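Local structure of aldehyde dehydrogenase (Listeria monocytogenes, 3K9D) at residues 334-337 / 338-341; 235-238 / 239-243. The protein probably oxidises or reduces an aldehyde or oxo group with NAD or NADP as the redox partner. One frame throughout, in Å; residues are numbered along the deposited sequence.

Interaction 1 (334-337 / 338-341); sequences AKIP and YSRE
With chi1 at 73°, Ser339 holds OG between its own backbone N and carbonyl carbon, which aims the hydroxyl back at the carbonyl of Ile336; in Arg340, a bend at chi3 (47°) in a side chain otherwise extended beyond CB turns the guanidinium toward Ala334. Ser339 OG donates to Ile336 O over 2.7 Å, in the carbonyl plane and on a lone pair. Ile336 O also accepts the backbone N-H of Ser339 at 3.1 Å, this donor standing above the carbonyl plane where OG lies in it, so two bonds from one residue grip a single acceptor. Gly333 N bonds to Ser339 OG as well, tying the hydroxyl to the chain just before Ala334. Beside it, Ile336 CG2 lies 3.5 Å from Ser339 OG and gives the hydroxyl an apolar flank. One residue on, Arg340 N donates to Pro337 O at 3.2 Å. These i to i+3 backbone bonds are those of a short 3-10 turn through Pro337, Tyr338 and Ser339. Arg340 then reaches back over the turn: its CG passes 3.6 Å from Ile336 O, and NH2 bonds to Ala334 O at 3.0 Å. That bond lies on a carbonyl lone pair but is bent at the hydrogen (147°), with the oxygen at the guanidinium edge, slightly tilted from its plane. Gly296 O accepts a second bond from NH2 and Glu369 forms a salt bridge with NE, which together should fix the rotation of the group. The turn belongs to the loop from strand 324-328 to strand 346-352; Tyr338 packs on Leu287 and Ile291 of helix 281-291 and on Ile346 and Ala348 of strand 346-352, its hydroxyl bonded to Ala284 O, while Pro337 rests on Ile291.

Interaction 2 (235-238 / 239-243); sequences AVKH and ILDSK
Lys237 and Asp241, one helical turn apart, form a salt bridge: Lys237 NZ meets Asp241 OD2 at 2.8 Å, on the syn lone pair of the carboxylate. The lysine runs extended to CE and bends only at chi4 (-71°), which swings the ammonium round to the acid. Glu451 and Glu453 of the second subunit also pair with NZ, so three carboxylates gather round one ammonium group and should favour its charged form. The His238 ring has Asp241 OD2 near its plane, though no closer than 4.4 Å from His238 CD2; its NE2 bonds instead to Glu451 of the second subunit.

Backbone bonds are of the alpha-helical i to i+4 kind, among them Leu240 N to Val236 O at 2.9 Å and Asp241 N to Lys237 O at 2.7 Å. They belong to helix 232-243, the connecting helix of a beta-alpha-beta unit between the parallel strands 223-226 and 256-260 in the probable catalytic domain of the aldehyde dehydrogenase fold. Ile239 CG1 lies close to the carbonyl oxygen of this helix at Ala235 O, 3.2 Å away.

Among apolar side chains, Val236 and Leu240 run side by side and point the same way, CG1 of Val236 3.8 Å from CD1 of Leu240, and both pack on Phe271 of helix 261-273. Ile239, like Ala235, touches Ile226 of strand 223-226 and His378 of strand 374-378.

Interaction 2 is the more buried and lies within one regular helix, whereas interaction 1 is partly buried and folds a loop between two strands. Both border the same seven-stranded parallel sheet but lie in different connections of it, 223-226 to 256-260 and 324-328 to 346-352. The centres of interactions 1 and 2 are 21 Å apart, and the two do not touch. The loop adds side-chain bonds to main-chain carbonyls to its two 3-10 backbone bonds; the helix has its regular backbone bonds, and Lys237 and His238 also meet glutamates of the second subunit. The second subunit reaches 235-243 but makes no contact with 334-341.

Interaction 1 (334-337 / 338-341)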
ATOM      1  N   ALA A 334      22.182 -10.306  16.760  1.00 20.55           N
ATOM      2  CA  ALA A 334      22.951  -9.694  15.659  1.00 26.42           C
ATOM      3  C   ALA A 334      24.389 -10.226  15.581  1.00 21.55           C
ATOM      4  O   ALA A 334      24.956 -10.349  14.491  1.00 24.17           O
ATOM      5  CB  ALA A 334      22.946  -8.170  15.787  1.00 27.86           C
ATOM      6  N   LYS A 335      24.935 -10.560  16.753  1.00 22.47           N
ATOM      7  CA  LYS A 335      26.286 -11.101  16.942  1.00 30.56           C
ATOM      8  C   LYS A 335      26.339 -12.624  16.739  1.00 28.74           C
ATOM      9  O   LYS A 335      27.385 -13.250  16.961  1.00 23.03           O
ATOM     10  CB  LYS A 335      26.789 -10.809  18.367  1.00 31.02           C
ATOM     11  CG  LYS A 335      26.338  -9.496  19.025  1.00 40.70           C
ATOM     12  CD  LYS A 335      25.186  -9.715  20.015  1.00 48.70           C
ATOM     13  CE  LYS A 335      23.904  -9.001  19.578  1.00 54.34           C
ATOM     14  NZ  LYS A 335      24.023  -7.510  19.685  1.00 24.06           N
ATOM     15  N   ILE A 336      25.209 -13.214  16.354  1.00 25.56           N
ATOM     16  CA  ILE A 336      25.089 -14.665  16.137  1.00 23.63           C
ATOM     17  C   ILE A 336      24.732 -14.927  14.654  1.00 19.46           C
ATOM     18  O   ILE A 336      23.558 -14.929  14.276  1.00 19.56           O
ATOM     19  CB  ILE A 336      24.092 -15.315  17.154  1.00 25.93           C
ATOM     20  CG1 ILE A 336      24.747 -15.489  18.533  1.00 30.26           C
ATOM     21  CG2 ILE A 336      23.670 -16.699  16.726  1.00 23.15           C
ATOM     22  CD1 ILE A 336      24.644 -14.314  19.473  1.00 24.87           C
ATOM     23  N   PRO A 337      25.760 -15.111  13.800  1.00 19.55           N
ATOM     24  CA  PRO A 337      25.579 -15.292  12.344  1.00 22.97           C
ATOM     25  C   PRO A 337      24.616 -16.420  11.896  1.00 21.89           C
ATOM     26  O   PRO A 337      23.919 -16.252  10.894  1.00 17.36           O
ATOM     27  CB  PRO A 337      27.006 -15.560  11.842  1.00 23.20           C
ATOM     28  CG  PRO A 337      27.777 -15.975  13.046  1.00 21.21           C
ATOM     29  CD  PRO A 337      27.190 -15.138  14.157  1.00 24.48           C
ATOM     30  N   TYR A 338      24.552 -17.527  12.632  1.00 18.05           N
ATOM     31  CA  TYR A 338      23.627 -18.633  12.274  1.00 21.89           C
ATOM     32  C   TYR A 338      22.139 -18.327  12.479  1.00 23.85           C
ATOM     33  O   TYR A 338      21.273 -18.944  11.837  1.00 22.89           O
ATOM     34  CB  TYR A 338      24.012 -19.936  12.990  1.00 22.44           C
ATOM     35  CG  TYR A 338      25.359 -20.438  12.554  1.00 19.79           C
ATOM     36  CD1 TYR A 338      25.607 -20.731  11.210  1.00 18.64           C
ATOM     37  CD2 TYR A 338      26.396 -20.599  13.470  1.00 14.93           C
ATOM     38  CE1 TYR A 338      26.857 -21.178  10.793  1.00 26.19           C
ATOM     39  CE2 TYR A 338      27.651 -21.033  13.057  1.00 26.92           C
ATOM     40  CZ  TYR A 338      27.867 -21.329  11.717  1.00 19.87           C
ATOM     41  OH  TYR A 338      29.105 -21.773  11.295  1.00 22.62           O
ATOM     42  N   SER A 339      21.851 -17.362  13.354  1.00 22.24           N
ATOM     43  CA  SER A 339      20.485 -16.914  13.610  1.00  9.96           C
ATOM     44  C   SER A 339      19.999 -15.893  12.581  1.00 23.02           C
ATOM     45  O   SER A 339      18.913 -15.329  12.731  1.00 23.55           O
ATOM     46  CB  SER A 339      20.369 -16.324  15.022  1.00 15.22           C
ATOM     47  OG  SER A 339      20.994 -15.044  15.105  1.00 23.35           O
ATOM     48  N   ARG A 340      20.794 -15.677  11.532  1.00 23.67           N
ATOM     49  CA  ARG A 340      20.535 -14.646  10.521  1.00 21.69           C
ATOM     50  C   ARG A 340      20.542 -15.203   9.090  1.00 18.61           C
ATOM     51  O   ARG A 340      20.854 -16.379   8.860  1.00 21.35           O
ATOM     52  CB  ARG A 340      21.554 -13.505  10.664  1.00 15.35           C
ATOM     53  CG  ARG A 340      21.591 -12.862  12.074  1.00 19.00           C
ATOM     54  CD  ARG A 340      22.610 -11.743  12.181  1.00 20.23           C
ATOM     55  NE  ARG A 340      22.517 -10.807  11.057  1.00 21.40           N
ATOM     56  CZ  ARG A 340      23.375  -9.811  10.837  1.00 23.94           C
ATOM     57  NH1 ARG A 340      23.210  -9.005   9.793  1.00 20.32           N
ATOM     58  NH2 ARG A 340      24.397  -9.615  11.658  1.00 23.30           N
ATOM     59  N   GLU A 341      20.185 -14.356   8.128  1.00 17.82           N
ATOM     60  CA  GLU A 341      19.976 -14.797   6.760  1.00 16.58           C
ATOM     61  C   GLU A 341      21.307 -15.138   6.087  1.00 17.81           C
ATOM     62  O   GLU A 341      22.195 -14.294   5.966  1.00 23.78           O
ATOM     63  CB  GLU A 341      19.179 -13.752   5.981  1.00 20.38           C
ATOM     64  CG  GLU A 341      18.991 -14.056   4.501  1.00 24.98           C
ATOM     65  CD  GLU A 341      18.567 -12.825   3.737  1.00 35.28           C
ATOM     66  OE1 GLU A 341      19.368 -11.866   3.653  1.00 28.32           O
ATOM     67  OE2 GLU A 341      17.432 -12.809   3.234  1.00 21.97           O
TER

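Interaction 2 (235-238 / 239-243)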
ATOM      1  N   ALA A 235      10.411 -34.524   5.317  1.00 17.92           N
ATOM      2  CA  ALA A 235      10.757 -33.205   5.868  1.00 16.06           C
ATOM      3  C   ALA A 235      12.198 -32.850   5.527  1.00 19.69           C
ATOM      4  O   ALA A 235      12.466 -31.735   5.101  1.00 23.04           O
ATOM      5  CB  ALA A 235      10.529 -33.131   7.385  1.00 16.11           C
ATOM      6  N   VAL A 236      13.104 -33.815   5.679  1.00 12.17           N
ATOM      7  CA  VAL A 236      14.493 -33.646   5.296  1.00 13.39           C
ATOM      8  C   VAL A 236      14.648 -33.378   3.792  1.00 14.29           C
ATOM      9  O   VAL A 236      15.371 -32.467   3.409  1.00 15.54           O
ATOM     10  CB  VAL A 236      15.380 -34.839   5.779  1.00 15.92           C
ATOM     11  CG1 VAL A 236      16.789 -34.704   5.266  1.00 11.66           C
ATOM     12  CG2 VAL A 236      15.403 -34.902   7.316  1.00 15.51           C
ATOM     13  N   LYS A 237      13.952 -34.153   2.955  1.00 14.51           N
ATOM     14  CA  LYS A 237      14.017 -34.007   1.484  1.00 15.36           C
ATOM     15  C   LYS A 237      13.538 -32.621   1.051  1.00 14.17           C
ATOM     16  O   LYS A 237      14.159 -31.986   0.214  1.00 20.29           O
ATOM     17  CB  LYS A 237      13.176 -35.092   0.802  1.00 17.58           C
ATOM     18  CG  LYS A 237      13.125 -35.043  -0.715  1.00 16.67           C
ATOM     19  CD  LYS A 237      11.963 -35.883  -1.235  1.00 23.92           C
ATOM     20  CE  LYS A 237      11.818 -35.744  -2.747  1.00 34.67           C
ATOM     21  NZ  LYS A 237      11.298 -34.392  -3.155  1.00 23.97           N
ATOM     22  N   HIS A 238      12.441 -32.161   1.645  1.00 16.85           N
ATOM     23  CA  HIS A 238      11.917 -30.820   1.365  1.00 17.12           C
ATOM     24  C   HIS A 238      12.909 -29.708   1.735  1.00 12.39           C
ATOM     25  O   HIS A 238      13.168 -28.824   0.933  1.00 14.63           O
ATOM     26  CB  HIS A 238      10.567 -30.610   2.043  1.00 16.06           C
ATOM     27  CG  HIS A 238       9.430 -31.321   1.370  1.00 16.24           C
ATOM     28  ND1 HIS A 238       8.201 -31.491   1.970  1.00 13.22           N
ATOM     29  CD2 HIS A 238       9.329 -31.889   0.143  1.00 20.09           C
ATOM     30  CE1 HIS A 238       7.398 -32.144   1.150  1.00 21.86           C
ATOM     31  NE2 HIS A 238       8.056 -32.394   0.034  1.00 21.56           N
ATOM     32  N   ILE A 239      13.478 -29.786   2.928  1.00 13.93           N
ATOM     33  CA  ILE A 239      14.422 -28.776   3.424  1.00 19.59           C
ATOM     34  C   ILE A 239      15.669 -28.761   2.531  1.00 19.71           C
ATOM     35  O   ILE A 239      16.185 -27.699   2.196  1.00 20.78           O
ATOM     36  CB  ILE A 239      14.797 -29.039   4.913  1.00 16.54           C
ATOM     37  CG1 ILE A 239      13.564 -28.844   5.810  1.00 18.63           C
ATOM     38  CG2 ILE A 239      15.954 -28.139   5.376  1.00 16.13           C
ATOM     39  CD1 ILE A 239      13.743 -29.273   7.253  1.00 16.46           C
ATOM     40  N   LEU A 240      16.135 -29.946   2.139  1.00 20.74           N
ATOM     41  CA  LEU A 240      17.273 -30.056   1.231  1.00 17.77           C
ATOM     42  C   LEU A 240      16.931 -29.578  -0.173  1.00 11.98           C
ATOM     43  O   LEU A 240      17.744 -28.895  -0.777  1.00 18.92           O
ATOM     44  CB  LEU A 240      17.859 -31.478   1.209  1.00 16.99           C
ATOM     45  CG  LEU A 240      18.396 -31.966   2.559  1.00 18.43           C
ATOM     46  CD1 LEU A 240      18.948 -33.365   2.405  1.00 10.83           C
ATOM     47  CD2 LEU A 240      19.476 -31.029   3.092  1.00 19.28           C
ATOM     48  N   ASP A 241      15.731 -29.913  -0.665  1.00 17.33           N
ATOM     49  CA  ASP A 241      15.261 -29.479  -2.009  1.00 19.12           C
ATOM     50  C   ASP A 241      15.305 -27.965  -2.150  1.00 19.16           C
ATOM     51  O   ASP A 241      15.704 -27.437  -3.193  1.00 17.67           O
ATOM     52  CB  ASP A 241      13.822 -29.948  -2.299  1.00 13.88           C
ATOM     53  CG  ASP A 241      13.737 -31.411  -2.742  1.00 25.37           C
ATOM     54  OD1 ASP A 241      14.778 -32.022  -3.054  1.00 18.85           O
ATOM     55  OD2 ASP A 241      12.611 -31.953  -2.773  1.00 26.26           O
ATOM     56  N   SER A 242      14.874 -27.286  -1.087  1.00 17.29           N
ATOM     57  CA  SER A 242      14.809 -25.825  -1.040  1.00 20.79           C
ATOM     58  C   SER A 242      16.149 -25.166  -0.720  1.00 14.82           C
ATOM     59  O   SER A 242      16.578 -24.237  -1.405  1.00 16.10           O
ATOM     60  CB  SER A 242      13.735 -25.411  -0.029  1.00 18.41           C
ATOM     61  OG  SER A 242      14.056 -24.215   0.640  1.00 17.08           O
ATOM     62  N   LYS A 243      16.815 -25.661   0.313  1.00 19.65           N
ATOM     63  CA  LYS A 243      18.018 -25.025   0.817  1.00 20.26           C
ATOM     64  C   LYS A 243      19.207 -25.129  -0.148  1.00 25.29           C
ATOM     65  O   LYS A 243      20.036 -24.216  -0.200  1.00 15.71           O
ATOM     66  CB  LYS A 243      18.346 -25.551   2.234  1.00 11.55           C
ATOM     67  CG  LYS A 243      19.465 -24.858   2.941  1.00 20.94           C
ATOM     68  CD  LYS A 243      19.156 -23.397   3.078  1.00 18.92           C
ATOM     69  CE  LYS A 243      20.259 -22.715   3.787  1.00 23.62           C
ATOM     70  NZ  LYS A 243      20.062 -21.244   3.960  1.00 26.82           N
TER